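Local coordinates for protein A52 (Vaccinia virus, PDB 2VVW) that suppresses the host innate immune response as a Bcl-2-like protein that binds TRAF6 to activate p38 and associates with IRAK2 to inhibit NF-kappa-B signalling, at residues 84-87 with 88-92; 95-98 with 99-102; 122-125 with 126-129. All coordinates share one frame; numbering follows the deposited sequence. Where two conformers were deposited one is given.

All three interactions are short helical runs of about two turns, with side chains meeting three to five residues apart, on three helices that pack together in this all-helical Bcl-2-like fold. Interaction 1 closes helix 76-90 at the surface, its centre about 17 Å from the centre of the chain, and is held almost wholly by backbone bonds. Interaction 2 opens the next helix, 96-115, and adds a polar cap and a buried serine. Interaction 3, on helix 123-132, is partly buried like interaction 2, but its aromatic and charged side chains also meet the second subunit. Packing joins the three: Met-102 CE lies 3.4 Å from Ala-128 CB, Ile-84 CG1 4.0 Å from the same Ala-128 CB.

Interaction 1. Residues 84-87 with 88-92; sequences IKVQ and KQDIV
Ile-91 folds back on Gln-87 where helix 76-90 runs out, and this is the close-packed part of the turn. Ile-91 N donates to Gln-87 O at 2.9 Å. With CG1 of Ile-91 beside its own backbone N (chi1 -67°), the same carbonyl oxygen is touched by that CG1 at 3.3 Å and by the CD1 beyond it. Asp-90 N also reaches Gln-87 O, but weakly; its stronger bond, 2.9 Å, goes to Val-86 O. Ile-91 is the first residue to leave helical backbone angles, yet its amide still bonds Gln-87 O, four residues back.

The other flank is looser and faces solvent. Val-86 and Asp-90, one turn apart, run side by side in the same direction, and their side chains come no nearer than 3.8 Å, from CG1 of Val-86 to OD2 of Asp-90. Earlier in the turn the bonds are regular: Lys-88 N to Ile-84 O is 3.1 Å and Gln-89 N to Lys-85 O is 3.0 Å, while the side chains of Lys-85, Lys-88 and Gln-89 are exposed.

Inward, Ile-84 lies on Met-102 and Leu-105 of helix 96-115, and both it and Ile-91 touch Phe-132 of helix 123-132. Gln-87 meets Phe-59 and Ile-91 meets Gln-58, both on helix 51-59.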
# COMPACT_ATOMS: atom_id res chain seq x y z
N ILE A 84 2.40 8.16 21.52
CA ILE A 84 3.08 6.88 21.52
C ILE A 84 4.35 6.95 22.38
O ILE A 84 4.63 6.04 23.16
CB ILE A 84 3.44 6.42 20.07
CG1 ILE A 84 2.17 6.11 19.27
CG2 ILE A 84 4.41 5.24 20.08
CD1 ILE A 84 1.16 5.21 19.97
N LYS A 85 5.11 8.01 22.24
CA LYS A 85 6.29 8.23 23.10
C LYS A 85 5.94 8.37 24.59
O LYS A 85 6.63 7.83 25.46
CB LYS A 85 7.11 9.44 22.60
CG LYS A 85 7.87 9.16 21.28
CD LYS A 85 8.38 10.43 20.61
CE LYS A 85 9.34 10.13 19.44
NZ LYS A 85 9.86 11.39 18.80
N VAL A 86 4.85 9.09 24.88
CA VAL A 86 4.32 9.16 26.23
C VAL A 86 4.05 7.76 26.80
O VAL A 86 4.54 7.43 27.89
CB VAL A 86 3.02 10.02 26.28
CG1 VAL A 86 2.31 9.90 27.65
CG2 VAL A 86 3.35 11.49 25.98
N GLN A 87 3.28 6.95 26.08
CA GLN A 87 2.90 5.61 26.58
C GLN A 87 4.13 4.77 26.84
O GLN A 87 4.24 4.12 27.88
CB GLN A 87 1.99 4.87 25.60
CG GLN A 87 0.72 5.55 25.22
CD GLN A 87 0.02 6.20 26.37
OE1 GLN A 87 -0.26 7.40 26.34
NE2 GLN A 87 -0.29 5.42 27.40
N LYS A 88 5.08 4.81 25.92
CA LYS A 88 6.31 4.05 26.10
C LYS A 88 7.06 4.52 27.35
O LYS A 88 7.62 3.71 28.10
CB LYS A 88 7.18 4.11 24.84
CG LYS A 88 8.12 2.93 24.72
CD LYS A 88 9.03 3.06 23.51
CE LYS A 88 10.16 2.01 23.55
NZ LYS A 88 11.37 2.52 24.28
N GLN A 89 7.04 5.83 27.60
CA GLN A 89 7.66 6.39 28.80
C GLN A 89 6.96 5.93 30.09
O GLN A 89 7.60 5.68 31.10
CB GLN A 89 7.61 7.91 28.72
CG GLN A 89 8.92 8.57 29.02
CD GLN A 89 8.79 10.08 28.97
OE1 GLN A 89 9.17 10.71 27.98
NE2 GLN A 89 8.23 10.67 30.02
N ASP A 90 5.63 5.85 30.04
CA ASP A 90 4.83 5.59 31.25
C ASP A 90 4.71 4.11 31.58
O ASP A 90 4.43 3.75 32.72
CB ASP A 90 3.44 6.23 31.13
CG ASP A 90 3.47 7.72 31.36
OD1 ASP A 90 4.51 8.23 31.82
OD2 ASP A 90 2.45 8.38 31.11
N ILE A 91 4.96 3.25 30.60
CA ILE A 91 4.97 1.82 30.85
C ILE A 91 6.29 1.41 31.53
O ILE A 91 7.38 1.69 31.01
CB ILE A 91 4.70 1.02 29.58
CG1 ILE A 91 3.27 1.27 29.11
CG2 ILE A 91 4.91 -0.47 29.83
CD1 ILE A 91 3.04 0.94 27.65
N VAL A 92 6.18 0.77 32.69
CA VAL A 92 7.33 0.44 33.51
C VAL A 92 8.23 -0.53 32.76
O VAL A 92 9.42 -0.29 32.60
CB VAL A 92 6.90 -0.17 34.89
CG1 VAL A 92 8.10 -0.39 35.79
CG2 VAL A 92 5.87 0.73 35.59

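Interaction 2. Residues 95-98 with 99-102; sequences TVYD and CISM
Tyr-97 and Ile-100 lie alongside each other, pointing the same way off helix 96-115. The tip of the isoleucine, CD1, approaches the ring obliquely near CD1 of Tyr-97, at 3.7 Å, with CE1 slightly farther off. CG1 of Ile-100 stands anti to its carbonyl carbon (chi1 -72°), and the extended chain beyond (chi2 167°) carries the methyl back along the helix to the ring. Val-96 comes less close: its CG2 is 4.3 Å from CD1 of Ile-100, and its side chain also packs on Lys-140, Ile-141 and Ile-144 of helix 135-153.

Round the helix from this pair, Thr-95 and Asp-98 face each other in a capping box, the reciprocal bonding that caps the N-terminal end of a helix. Thr-95 OG1, at the N-cap, accepts from Asp-98 N at 3.1 Å with a nearly straight N-H (162°), and only weakly from Tyr-97 N. In return, Thr-95 N donates to Asp-98 OD2 at 2.9 Å, meeting the carboxylate on its anti side and somewhat out of its plane. The second carboxylate oxygen, OD1, takes a hydrogen bond from Gln-58 NE2 on helix 51-59, which ties the cap to that helix.

One turn on, OG of the buried Ser-101 hydrogen-bonds Gln-58 OE1, so the two ends of one glutamine amide serve Asp-98 and Ser-101. The same OG lies 3.2 Å from Tyr-97 O, which already takes the amide of Ser-101 (N to O 3.0 Å).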
# COMPACT_ATOMS: atom_id res chain seq x y z
N THR A 95 5.48 -5.12 27.70
CA THR A 95 5.16 -6.52 27.46
C THR A 95 4.65 -6.69 26.03
O THR A 95 4.33 -5.71 25.36
CB THR A 95 4.09 -7.05 28.44
OG1 THR A 95 2.81 -6.52 28.06
CG2 THR A 95 4.41 -6.64 29.88
N VAL A 96 4.58 -7.94 25.58
CA VAL A 96 4.04 -8.27 24.26
C VAL A 96 2.60 -7.75 24.15
O VAL A 96 2.17 -7.32 23.09
CB VAL A 96 4.10 -9.81 23.96
CG1 VAL A 96 3.20 -10.60 24.91
CG2 VAL A 96 3.74 -10.10 22.50
N TYR A 97 1.88 -7.79 25.26
CA TYR A 97 0.48 -7.35 25.28
C TYR A 97 0.31 -5.82 25.21
O TYR A 97 -0.65 -5.34 24.62
CB TYR A 97 -0.24 -7.98 26.47
CG TYR A 97 -0.41 -9.46 26.25
CD1 TYR A 97 -1.39 -9.93 25.37
CD2 TYR A 97 0.42 -10.38 26.86
CE1 TYR A 97 -1.55 -11.29 25.14
CE2 TYR A 97 0.27 -11.74 26.63
CZ TYR A 97 -0.72 -12.19 25.77
OH TYR A 97 -0.87 -13.54 25.54
N ASP A 98 1.26 -5.06 25.77
CA ASP A 98 1.34 -3.62 25.50
C ASP A 98 1.50 -3.35 23.99
O ASP A 98 0.84 -2.48 23.42
CB ASP A 98 2.51 -2.97 26.25
CG ASP A 98 2.34 -3.04 27.75
OD1 ASP A 98 1.22 -2.75 28.24
OD2 ASP A 98 3.33 -3.36 28.43
N CYS A 99 2.38 -4.10 23.35
CA CYS A 99 2.59 -3.96 21.93
C CYS A 99 1.35 -4.37 21.11
O CYS A 99 1.06 -3.77 20.10
CB CYS A 99 3.78 -4.76 21.48
SG CYS A 99 5.31 -4.31 22.28
N ILE A 100 0.66 -5.43 21.52
CA ILE A 100 -0.59 -5.81 20.88
C ILE A 100 -1.63 -4.68 20.99
O ILE A 100 -2.29 -4.32 20.01
CB ILE A 100 -1.14 -7.12 21.49
CG1 ILE A 100 -0.27 -8.31 21.04
CG2 ILE A 100 -2.61 -7.32 21.13
CD1 ILE A 100 -0.51 -9.62 21.80
N SER A 101 -1.80 -4.12 22.18
CA SER A 101 -2.76 -3.02 22.37
C SER A 101 -2.39 -1.83 21.48
O SER A 101 -3.24 -1.15 20.92
CB SER A 101 -2.81 -2.55 23.83
OG SER A 101 -3.32 -3.54 24.71
N MET A 102 -1.10 -1.58 21.38
CA MET A 102 -0.61 -0.48 20.58
C MET A 102 -0.91 -0.69 19.09
O MET A 102 -1.24 0.27 18.40
CB MET A 102 0.88 -0.31 20.84
CG MET A 102 1.47 0.87 20.16
SD MET A 102 2.19 0.32 18.61
CE MET A 102 2.55 1.94 17.89

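Interaction 3. Residues 122-125 with 126-129; sequences WKYC and LRAI
The backbone tightens along this first part of helix 123-132: the amides of Leu-126 and Arg-127 both bond Lys-123 O only weakly, the latter at 3.3 Å from N to O, whereas Ala-128 N to Tyr-124 O is 2.9 Å and Ile-129 N bonds Cys-125 O about as closely. Among the side chains, Tyr-124 and Arg-127, the latter in one of its two conformers, run side by side in the same direction. In that conformer the arginine bends at chi3 (-53°), bringing its guanidinium round to the phenol ring, where CE1 of Tyr-124 sits over the centre of one guanidinium face, 3.7 Å from CZ of Arg-127. The two planes are 33° apart, so the groups are inclined rather than stacked flat.

Trp-122 holds CG between its backbone N and carbonyl carbon (chi1 75°), which sends the indole forward until CZ3 reaches CD1 of Leu-126 at 3.8 Å. The methylene CD of Lys-123 lies over one indole face, offset toward the rim.

The polar ends of both residues point to the second subunit: NE1 of Trp-122 hydrogen-bonds Tyr-31 OH there, and NZ of Lys-123 makes salt bridges with Asp-8 and Glu-27 of that chain. Lys-123 therefore does two jobs, its CD against Trp-122 and its NZ paired with two carboxylates, which probably keep it charged; this stretch of chain thus joins packing within one chain to polar bonds between subunits.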
# COMPACT_ATOMS: atom_id res chain seq x y z
N TRP A 122 -1.64 6.97 7.22
CA TRP A 122 -1.44 5.57 7.59
C TRP A 122 0.04 5.27 7.76
O TRP A 122 0.41 4.45 8.58
CB TRP A 122 -2.08 4.61 6.56
CG TRP A 122 -1.35 4.47 5.26
CD1 TRP A 122 -1.48 5.25 4.15
CD2 TRP A 122 -0.38 3.48 4.93
NE1 TRP A 122 -0.66 4.82 3.14
CE2 TRP A 122 0.03 3.73 3.59
CE3 TRP A 122 0.20 2.41 5.62
CZ2 TRP A 122 1.00 2.96 2.95
CZ3 TRP A 122 1.16 1.65 4.98
CH2 TRP A 122 1.55 1.92 3.65
N LYS A 123 0.89 5.95 7.00
CA LYS A 123 2.35 5.76 7.13
C LYS A 123 2.85 6.01 8.55
O LYS A 123 3.89 5.45 8.98
CB LYS A 123 3.08 6.68 6.18
CG LYS A 123 2.83 6.42 4.68
CD LYS A 123 3.48 5.15 4.20
CE LYS A 123 3.61 5.15 2.66
NZ LYS A 123 4.35 6.32 2.09
N TYR A 124 2.16 6.87 9.29
CA TYR A 124 2.56 7.17 10.68
C TYR A 124 2.35 5.97 11.62
O TYR A 124 3.03 5.87 12.64
CB TYR A 124 1.82 8.40 11.22
CG TYR A 124 2.40 9.68 10.70
CD1 TYR A 124 3.38 10.35 11.41
CD2 TYR A 124 2.00 10.20 9.46
CE1 TYR A 124 3.94 11.52 10.94
CE2 TYR A 124 2.56 11.38 8.97
CZ TYR A 124 3.52 12.03 9.72
OH TYR A 124 4.09 13.20 9.25
N CYS A 125 1.40 5.09 11.30
CA CYS A 125 1.25 3.83 12.03
C CYS A 125 2.55 3.03 11.99
O CYS A 125 2.95 2.47 13.00
CB CYS A 125 0.12 3.00 11.47
SG CYS A 125 -1.46 3.85 11.50
N LEU A 126 3.22 3.00 10.85
CA LEU A 126 4.47 2.25 10.72
C LEU A 126 5.55 2.90 11.55
O LEU A 126 6.35 2.19 12.19
CB LEU A 126 4.95 2.14 9.27
CG LEU A 126 3.91 1.79 8.19
CD1 LEU A 126 4.52 1.80 6.77
CD2 LEU A 126 3.26 0.47 8.51
N ARG A 127 5.61 4.23 11.52
CA ARG A 127 6.62 4.95 12.31
C ARG A 127 6.40 4.63 13.79
O ARG A 127 7.33 4.38 14.52
CB ARG A 127 6.55 6.47 12.06
CG ARG A 127 7.73 7.25 12.62
CD ARG A 127 7.63 8.77 12.39
NE ARG A 127 7.40 9.15 10.99
CZ ARG A 127 7.43 10.41 10.54
NH1 ARG A 127 7.71 11.42 11.37
NH2 ARG A 127 7.20 10.67 9.26
N ALA A 128 5.15 4.63 14.22
CA ALA A 128 4.81 4.34 15.61
C ALA A 128 5.26 2.93 16.02
O ALA A 128 5.86 2.76 17.08
CB ALA A 128 3.29 4.50 15.83
N ILE A 129 4.96 1.94 15.17
CA ILE A 129 5.32 0.52 15.42
C ILE A 129 6.82 0.38 15.58
O ILE A 129 7.28 -0.29 16.50
CB ILE A 129 4.85 -0.43 14.26
CG1 ILE A 129 3.32 -0.54 14.22
CG2 ILE A 129 5.47 -1.83 14.39
CD1 ILE A 129 2.68 -1.05 15.45